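Local structure of putative hydrolase (Agrobacterium vitis, 3LLC) at residues A120-Q125 against R194-M199; E10-T15 against D101-E106. The protein is a putative alpha/beta-hydrolase, probably a serine hydrolase that cleaves acyl thioesters on proteins and acyl-glucuronide esters. All coordinates share one frame; numbering follows the deposited sequence.

From the N terminus, the chain first runs through strand 9-16, the outermost strand of the main mixed sheet on that side. Contact 2 closes the first loop when the end of helix 89-103 comes back to this strand after 85 intervening residues. The chain then crosses strand 107-113 and enters helix 115-128, where contact 1 opens; it closes 68 residues later, at the end of helix 187-195. The two loops are therefore in series, neither nested nor crossed. Contact 2 ties an edge strand to a helix, and contact 1 ties the next helix to the turn after helix 187-195, in the long insertion between strands 136-143 and 209-214. Their centres lie about 22 Å apart.

Contact 1. Residues A120-Q125 against R194-M199; sequences ALRLIQ and RANRVM. With EDO (1,2-ethanediol), chain D; EDO (1,2-ethanediol), chain C.
Arg122 meets Asn196 and Val198 in a buried, mixed polar and apolar contact between helix 115-128 and the turn that leaves helix 187-195. Arg122 NE gives a nearly straight hydrogen bond to Asn196 OD1 (3.0 Å, 169° at the hydrogen), which lies in the guanidinium plane and receives the bond on a lone pair in its own carbonyl plane. Water 1 donates to the same OD1 and accepts from Arg122 NH2 at 3.0 Å, so two donors grip this oxygen. Behind the charged tip, Arg122 CD is folded back rather than extended from CG (chi2 -74°), which lays it against Val198 CG1 at 3.5 Å. Helix 115-128 begins within the GxSxG pattern, probably the nucleophile elbow of this alpha/beta-hydrolase fold. On the same helix, Arg122 NH1 bonds to Gln125 OE1, also near the guanidinium plane, and this second bond limits rotation of the planar group. Two 1,2-ethanediols, probably from the crystallisation liquor, join in. One sets its O1 over the centre of a guanidinium face, 3.6 Å above the plane. The other bridges the segments through its O2, taking a bond from Gln125 NE2 at 2.8 Å and giving one to Val198 O at 2.7 Å. Asn196 ND2 turns to Ser90 OG and Asp192 O, which hold the amide in place for Arg122.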
ATOM      1  N   ALA A 120       4.018   1.046  -1.956  1.00 21.75           N
ATOM      2  CA  ALA A 120       4.178   0.871  -3.423  1.00 22.93           C
ATOM      3  C   ALA A 120       5.291   1.740  -3.995  1.00 22.44           C
ATOM      4  O   ALA A 120       6.109   1.267  -4.808  1.00 22.26           O
ATOM      5  CB  ALA A 120       2.851   1.173  -4.169  1.00 21.76           C
ATOM      6  N   LEU A 121       5.330   3.009  -3.572  1.00 21.28           N
ATOM      7  CA  LEU A 121       6.379   3.966  -4.034  1.00 21.45           C
ATOM      8  C   LEU A 121       7.781   3.542  -3.568  1.00 22.54           C
ATOM      9  O   LEU A 121       8.745   3.576  -4.354  1.00 23.08           O
ATOM     10  CB  LEU A 121       6.009   5.390  -3.558  1.00 22.70           C
ATOM     11  CG  LEU A 121       4.759   6.005  -4.192  1.00 24.36           C
ATOM     12  CD1 LEU A 121       4.182   7.218  -3.417  1.00 21.47           C
ATOM     13  CD2 LEU A 121       5.106   6.379  -5.631  1.00 22.04           C
ATOM     14  N   ARG A 122       7.910   3.109  -2.306  1.00 20.52           N
ATOM     15  CA  ARG A 122       9.190   2.554  -1.812  1.00 19.50           C
ATOM     16  C   ARG A 122       9.578   1.258  -2.570  1.00 20.38           C
ATOM     17  O   ARG A 122      10.764   1.028  -2.870  1.00 19.20           O
ATOM     18  CB  ARG A 122       9.150   2.269  -0.291  1.00 19.15           C
ATOM     19  CG  ARG A 122       9.204   3.565   0.589  1.00 18.85           C
ATOM     20  CD  ARG A 122      10.610   4.211   0.614  1.00 18.44           C
ATOM     21  NE  ARG A 122      11.615   3.318   1.169  1.00 19.96           N
ATOM     22  CZ  ARG A 122      12.682   2.847   0.525  1.00 23.27           C
ATOM     23  NH1 ARG A 122      12.962   3.206  -0.729  1.00 23.27           N
ATOM     24  NH2 ARG A 122      13.495   2.027   1.151  1.00 22.76           N
ATOM     25  N   LEU A 123       8.589   0.414  -2.859  1.00 18.90           N
ATOM     26  CA  LEU A 123       8.854  -0.882  -3.525  1.00 19.85           C
ATOM     27  C   LEU A 123       9.455  -0.663  -4.893  1.00 19.55           C
ATOM     28  O   LEU A 123      10.432  -1.326  -5.256  1.00 19.92           O
ATOM     29  CB  LEU A 123       7.545  -1.689  -3.631  1.00 21.52           C
ATOM     30  CG  LEU A 123       7.504  -3.131  -4.138  1.00 30.14           C
ATOM     31  CD1 LEU A 123       8.507  -3.957  -3.408  1.00 32.68           C
ATOM     32  CD2 LEU A 123       6.084  -3.701  -3.923  1.00 29.41           C
ATOM     33  N   ILE A 124       8.907   0.276  -5.654  1.00 20.81           N
ATOM     34  CA  ILE A 124       9.488   0.552  -6.994  1.00 21.10           C
ATOM     35  C   ILE A 124      10.931   1.056  -6.903  1.00 21.37           C
ATOM     36  O   ILE A 124      11.795   0.647  -7.703  1.00 20.40           O
ATOM     37  CB  ILE A 124       8.535   1.463  -7.878  1.00 23.35           C
ATOM     38  CG1 ILE A 124       9.000   1.512  -9.334  1.00 35.97           C
ATOM     39  CG2 ILE A 124       8.434   2.915  -7.377  1.00 26.21           C
ATOM     40  CD1 ILE A 124       8.628   0.290 -10.091  1.00 47.65           C
ATOM     41  N   GLN A 125      11.219   1.877  -5.886  1.00 22.06           N
ATOM     42  CA  GLN A 125      12.594   2.329  -5.615  1.00 21.08           C
ATOM     43  C   GLN A 125      13.532   1.178  -5.292  1.00 21.51           C
ATOM     44  O   GLN A 125      14.656   1.134  -5.811  1.00 20.08           O
ATOM     45  CB  GLN A 125      12.658   3.405  -4.481  1.00 20.92           C
ATOM     46  CG  GLN A 125      11.928   4.698  -4.841  1.00 23.38           C
ATOM     47  CD  GLN A 125      11.934   5.738  -3.709  1.00 30.62           C
ATOM     48  OE1 GLN A 125      11.968   5.388  -2.510  1.00 24.64           O
ATOM     49  NE2 GLN A 125      11.970   7.016  -4.089  1.00 21.27           N
ATOM     50  N   ARG A 194      10.476   8.489   8.850  1.00 18.97           N
ATOM     51  CA  ARG A 194      11.446   9.431   8.273  1.00 16.84           C
ATOM     52  C   ARG A 194      12.539   8.699   7.465  1.00 20.28           C
ATOM     53  O   ARG A 194      13.049   9.247   6.461  1.00 19.88           O
ATOM     54  CB  ARG A 194      12.040  10.379   9.328  1.00 17.58           C
ATOM     55  CG  ARG A 194      11.121  11.597   9.587  1.00 17.44           C
ATOM     56  CD  ARG A 194      11.584  12.434  10.804  1.00 18.53           C
ATOM     57  NE  ARG A 194      10.760  13.649  10.914  1.00 19.88           N
ATOM     58  CZ  ARG A 194      11.008  14.811  10.314  1.00 23.19           C
ATOM     59  NH1 ARG A 194      12.090  14.972   9.552  1.00 18.39           N
ATOM     60  NH2 ARG A 194      10.187  15.846  10.502  1.00 21.29           N
ATOM     61  N   ALA A 195      12.897   7.491   7.905  1.00 20.48           N
ATOM     62  CA  ALA A 195      13.814   6.621   7.132  1.00 21.66           C
ATOM     63  C   ALA A 195      13.238   6.312   5.749  1.00 21.14           C
ATOM     64  O   ALA A 195      13.978   6.113   4.819  1.00 22.64           O
ATOM     65  CB  ALA A 195      14.158   5.319   7.885  1.00 18.07           C
ATOM     66  N   ASN A 196      11.917   6.291   5.606  1.00 18.60           N
ATOM     67  CA  ASN A 196      11.232   5.965   4.354  1.00 19.07           C
ATOM     68  C   ASN A 196      10.585   7.156   3.607  1.00 19.22           C
ATOM     69  O   ASN A 196       9.724   6.982   2.716  1.00 19.59           O
ATOM     70  CB  ASN A 196      10.169   4.890   4.652  1.00 19.56           C
ATOM     71  CG  ASN A 196      10.784   3.551   4.977  1.00 20.85           C
ATOM     72  OD1 ASN A 196      11.151   2.808   4.058  1.00 21.20           O
ATOM     73  ND2 ASN A 196      10.903   3.212   6.296  1.00 18.94           N
ATOM     74  N   ARG A 197      10.996   8.378   3.962  1.00 18.65           N
ATOM     75  CA  ARG A 197      10.369   9.557   3.397  1.00 19.11           C
ATOM     76  C   ARG A 197      10.670   9.596   1.886  1.00 21.20           C
ATOM     77  O   ARG A 197      11.850   9.528   1.486  1.00 21.23           O
ATOM     78  CB  ARG A 197      10.885  10.822   4.090  1.00 18.09           C
ATOM     79  CG  ARG A 197      10.062  12.091   3.828  1.00 17.21           C
ATOM     80  CD  ARG A 197      10.596  13.275   4.646  1.00 20.05           C
ATOM     81  NE  ARG A 197       9.594  14.342   4.731  1.00 18.07           N
ATOM     82  CZ  ARG A 197       9.643  15.370   5.571  1.00 16.94           C
ATOM     83  NH1 ARG A 197      10.666  15.534   6.399  1.00 17.34           N
ATOM     84  NH2 ARG A 197       8.642  16.256   5.573  1.00 20.97           N
ATOM     85  N   VAL A 198       9.630   9.689   1.082  1.00 20.82           N
ATOM     86  CA  VAL A 198       9.765   9.676  -0.406  1.00 21.45           C
ATOM     87  C   VAL A 198       9.607  11.025  -1.106  1.00 24.35           C
ATOM     88  O   VAL A 198      10.132  11.195  -2.233  1.00 22.59           O
ATOM     89  CB  VAL A 198       8.846   8.594  -1.076  1.00 22.01           C
ATOM     90  CG1 VAL A 198       9.221   7.196  -0.605  1.00 20.74           C
ATOM     91  CG2 VAL A 198       7.330   8.854  -0.863  1.00 19.96           C
HETATM   92  N   MSE A 199       8.924  12.003  -0.471  1.00 21.97           N
HETATM   93  CA  MSE A 199       8.678  13.306  -1.097  1.00 22.78           C
HETATM   94  C   MSE A 199       9.642  14.431  -0.685  1.00 20.89           C
HETATM   95  O   MSE A 199       9.352  15.599  -0.917  1.00 21.89           O
HETATM   96  CB  MSE A 199       7.199  13.730  -0.912  1.00 23.71           C
HETATM   97  CG  MSE A 199       6.207  12.738  -1.539  1.00 21.96           C
HETATM   98 SE   MSE A 199       4.349  13.427  -1.552  0.75 22.11          SE
HETATM   99  CE  MSE A 199       4.170  13.493   0.401  1.00 22.36           C
TER
HETATM  100  C1  EDO D 272      13.939   6.616   1.436  1.00 59.43           C
HETATM  101  O1  EDO D 272      14.806   5.485   1.680  1.00 60.96           O
HETATM  102  C2  EDO D 272      13.294   6.526   0.063  1.00 52.06           C
HETATM  103  O2  EDO D 272      13.589   7.675  -0.728  1.00 56.39           O
HETATM  104  C1  EDO C 271      14.100  10.833  -3.503  1.00 48.61           C
HETATM  105  O1  EDO C 271      13.886  11.811  -2.487  1.00 45.03           O
HETATM  106  C2  EDO C 271      12.737  10.394  -3.986  1.00 42.38           C
HETATM  107  O2  EDO C 271      12.184   9.581  -2.983  1.00 35.44           O
HETATM  108  O   HOH W   1      13.207   0.882   3.924  1.00 27.78           O

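Contact 2. Residues E10-T15 against D101-E106; sequences ETHAIT and DHFKPE
His12 and Phe103 form a T-shaped pair where strand 9-16 passes the last turn of helix 89-103. Phe103 turns its edge into one face of His12, with centroids 4.9 Å apart and planes at 88°; Phe103 CE1 stands over the centre of the imidazole, while Phe103 CZ comes to 3.6 Å from His12 CG. Two residues on, on the same face of the strand, Ile14 CG1 lies over the face of His102 in a CH-pi contact, 3.8 Å from the centroid and 13° off the normal. His102 has CG anti to its backbone N (chi1 -176°), which sends CG toward the strand; the ring then lies against Ile14 CG1. Farther out, Ile14 CD1 touches Phe103 CE2 at 4.0 Å. Strand 9-16 is the outermost strand of the alpha/beta-hydrolase sheet, antiparallel to strand 23-30, and here a flanking helix packs its C-terminal end against it. Beside these ring contacts, water 2 links the histidines, 2.6 Å from His12 ND1 and 2.9 Å from His102 NE2. No direct hydrogen bond joins the segments, so aromatic and aliphatic surfaces hold them, with one water between the imidazoles, and a positive charge on one histidine would probably disfavour a second on the other.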
ATOM      1  N   GLU A  10      -4.934 -19.892  -4.405  1.00 28.52           N
ATOM      2  CA  GLU A  10      -4.095 -20.808  -3.587  1.00 27.67           C
ATOM      3  C   GLU A  10      -3.602 -20.091  -2.326  1.00 22.06           C
ATOM      4  O   GLU A  10      -3.285 -18.901  -2.383  1.00 20.18           O
ATOM      5  CB  GLU A  10      -2.846 -21.249  -4.328  1.00 29.52           C
ATOM      6  CG  GLU A  10      -3.001 -21.744  -5.750  1.00 42.60           C
ATOM      7  CD  GLU A  10      -1.629 -21.807  -6.426  1.00 57.86           C
ATOM      8  OE1 GLU A  10      -0.769 -22.581  -5.934  1.00 66.41           O
ATOM      9  OE2 GLU A  10      -1.401 -21.064  -7.414  1.00 63.63           O
ATOM     10  N   THR A  11      -3.471 -20.844  -1.238  1.00 20.90           N
ATOM     11  CA  THR A  11      -2.999 -20.329   0.047  0.50 20.59           C
ATOM     12  C   THR A  11      -1.501 -20.634   0.233  1.00 19.34           C
ATOM     13  O   THR A  11      -1.062 -21.751  -0.010  1.00 21.10           O
ATOM     14  CB  THR A  11      -3.853 -20.941   1.206  0.50 21.59           C
ATOM     15  OG1 THR A  11      -5.170 -20.361   1.182  0.50 26.53           O
ATOM     16  CG2 THR A  11      -3.210 -20.695   2.560  0.50 17.64           C
ATOM     17  N   HIS A  12      -0.721 -19.639   0.656  1.00 19.38           N
ATOM     18  CA  HIS A  12       0.736 -19.759   0.863  1.00 18.36           C
ATOM     19  C   HIS A  12       1.161 -19.114   2.184  1.00 18.33           C
ATOM     20  O   HIS A  12       0.538 -18.159   2.632  1.00 20.43           O
ATOM     21  CB  HIS A  12       1.485 -19.034  -0.286  1.00 21.19           C
ATOM     22  CG  HIS A  12       1.355 -19.710  -1.615  1.00 20.11           C
ATOM     23  ND1 HIS A  12       2.269 -20.635  -2.067  1.00 24.57           N
ATOM     24  CD2 HIS A  12       0.407 -19.617  -2.581  1.00 27.57           C
ATOM     25  CE1 HIS A  12       1.878 -21.105  -3.241  1.00 24.96           C
ATOM     26  NE2 HIS A  12       0.758 -20.497  -3.583  1.00 25.96           N
ATOM     27  N   ALA A  13       2.247 -19.593   2.779  1.00 17.92           N
ATOM     28  CA  ALA A  13       2.899 -18.909   3.925  1.00 19.38           C
ATOM     29  C   ALA A  13       4.364 -18.639   3.575  1.00 18.31           C
ATOM     30  O   ALA A  13       5.061 -19.572   3.156  1.00 20.27           O
ATOM     31  CB  ALA A  13       2.832 -19.783   5.176  1.00 19.46           C
ATOM     32  N   ILE A  14       4.813 -17.417   3.768  1.00 19.14           N
ATOM     33  CA  ILE A  14       6.176 -17.000   3.422  1.00 21.55           C
ATOM     34  C   ILE A  14       6.926 -16.498   4.654  1.00 21.21           C
ATOM     35  O   ILE A  14       6.458 -15.581   5.342  1.00 19.91           O
ATOM     36  CB  ILE A  14       6.144 -15.887   2.339  1.00 21.23           C
ATOM     37  CG1 ILE A  14       5.507 -16.411   1.037  1.00 30.12           C
ATOM     38  CG2 ILE A  14       7.567 -15.289   2.101  1.00 24.08           C
ATOM     39  CD1 ILE A  14       4.191 -15.758   0.659  1.00 30.04           C
ATOM     40  N   THR A  15       8.109 -17.048   4.910  1.00 16.77           N
ATOM     41  CA  THR A  15       8.933 -16.594   6.028  1.00 19.34           C
ATOM     42  C   THR A  15       9.723 -15.339   5.627  1.00 22.71           C
ATOM     43  O   THR A  15      10.365 -15.316   4.583  1.00 21.78           O
ATOM     44  CB  THR A  15       9.888 -17.681   6.492  1.00 21.53           C
ATOM     45  OG1 THR A  15       9.143 -18.867   6.810  1.00 23.69           O
ATOM     46  CG2 THR A  15      10.673 -17.249   7.736  1.00 22.11           C
ATOM     47  N   ASP A 101       9.242 -11.446  -4.397  1.00 24.81           N
ATOM     48  CA  ASP A 101      10.378 -12.306  -4.732  1.00 24.70           C
ATOM     49  C   ASP A 101      10.081 -13.810  -4.605  1.00 24.33           C
ATOM     50  O   ASP A 101      10.770 -14.652  -5.214  1.00 23.93           O
ATOM     51  CB  ASP A 101      11.602 -11.962  -3.875  1.00 27.45           C
ATOM     52  CG  ASP A 101      12.177 -10.547  -4.178  1.00 36.94           C
ATOM     53  OD1 ASP A 101      11.806  -9.929  -5.216  1.00 40.05           O
ATOM     54  OD2 ASP A 101      13.011 -10.057  -3.370  1.00 35.18           O
ATOM     55  N   HIS A 102       9.060 -14.159  -3.823  1.00 22.12           N
ATOM     56  CA  HIS A 102       8.670 -15.567  -3.678  1.00 22.37           C
ATOM     57  C   HIS A 102       7.980 -16.059  -4.967  1.00 20.67           C
ATOM     58  O   HIS A 102       8.229 -17.150  -5.413  1.00 21.64           O
ATOM     59  CB  HIS A 102       7.750 -15.737  -2.464  1.00 20.54           C
ATOM     60  CG  HIS A 102       7.360 -17.160  -2.173  1.00 24.76           C
ATOM     61  ND1 HIS A 102       8.173 -18.028  -1.470  1.00 27.79           N
ATOM     62  CD2 HIS A 102       6.238 -17.859  -2.476  1.00 24.37           C
ATOM     63  CE1 HIS A 102       7.582 -19.211  -1.383  1.00 27.28           C
ATOM     64  NE2 HIS A 102       6.400 -19.130  -1.967  1.00 26.53           N
ATOM     65  N   PHE A 103       7.094 -15.240  -5.529  1.00 23.06           N
ATOM     66  CA  PHE A 103       6.279 -15.607  -6.689  1.00 21.71           C
ATOM     67  C   PHE A 103       6.878 -15.184  -8.032  1.00 21.56           C
ATOM     68  O   PHE A 103       6.593 -15.812  -9.046  1.00 22.98           O
ATOM     69  CB  PHE A 103       4.881 -15.012  -6.515  1.00 22.78           C
ATOM     70  CG  PHE A 103       4.116 -15.622  -5.362  1.00 21.90           C
ATOM     71  CD1 PHE A 103       3.675 -16.937  -5.452  1.00 26.79           C
ATOM     72  CD2 PHE A 103       3.854 -14.904  -4.209  1.00 27.14           C
ATOM     73  CE1 PHE A 103       2.979 -17.524  -4.400  1.00 30.02           C
ATOM     74  CE2 PHE A 103       3.155 -15.480  -3.163  1.00 32.63           C
ATOM     75  CZ  PHE A 103       2.714 -16.790  -3.261  1.00 30.44           C
ATOM     76  N   LYS A 104       7.692 -14.126  -8.028  1.00 22.04           N
ATOM     77  CA  LYS A 104       8.453 -13.660  -9.218  1.00 22.92           C
ATOM     78  C   LYS A 104       7.626 -13.493 -10.492  1.00 21.26           C
ATOM     79  O   LYS A 104       7.969 -14.063 -11.516  1.00 20.11           O
ATOM     80  CB  LYS A 104       9.590 -14.626  -9.530  1.00 26.15           C
ATOM     81  CG  LYS A 104      10.672 -14.683  -8.488  1.00 34.23           C
ATOM     82  CD  LYS A 104      11.706 -15.760  -8.846  1.00 36.47           C
ATOM     83  CE  LYS A 104      13.065 -15.456  -8.219  1.00 47.50           C
ATOM     84  NZ  LYS A 104      12.992 -15.071  -6.774  1.00 48.93           N
ATOM     85  N   PRO A 105       6.534 -12.737 -10.442  1.00 20.34           N
ATOM     86  CA  PRO A 105       5.774 -12.502 -11.664  1.00 22.76           C
ATOM     87  C   PRO A 105       6.642 -11.749 -12.679  1.00 24.40           C
ATOM     88  O   PRO A 105       7.505 -10.940 -12.284  1.00 25.74           O
ATOM     89  CB  PRO A 105       4.599 -11.650 -11.177  1.00 23.88           C
ATOM     90  CG  PRO A 105       5.143 -10.954  -9.984  1.00 23.68           C
ATOM     91  CD  PRO A 105       5.999 -11.967  -9.311  1.00 21.48           C
ATOM     92  N   GLU A 106       6.455 -12.041 -13.968  1.00 24.54           N
ATOM     93  CA  GLU A 106       7.228 -11.353 -15.020  1.00 26.22           C
ATOM     94  C   GLU A 106       6.943  -9.846 -15.069  1.00 23.97           C
ATOM     95  O   GLU A 106       7.869  -9.037 -15.171  1.00 25.03           O
ATOM     96  CB  GLU A 106       6.985 -11.982 -16.402  1.00 28.24           C
ATOM     97  CG  GLU A 106       7.237 -13.475 -16.447  1.00 31.15           C
ATOM     98  CD  GLU A 106       7.321 -14.028 -17.876  1.00 36.91           C
ATOM     99  OE1 GLU A 106       7.296 -13.242 -18.860  1.00 33.77           O
ATOM    100  OE2 GLU A 106       7.398 -15.263 -17.995  1.00 35.01           O
TER
HETATM  101  O   HOH W   2       4.654 -21.286  -1.261  1.00 35.11           O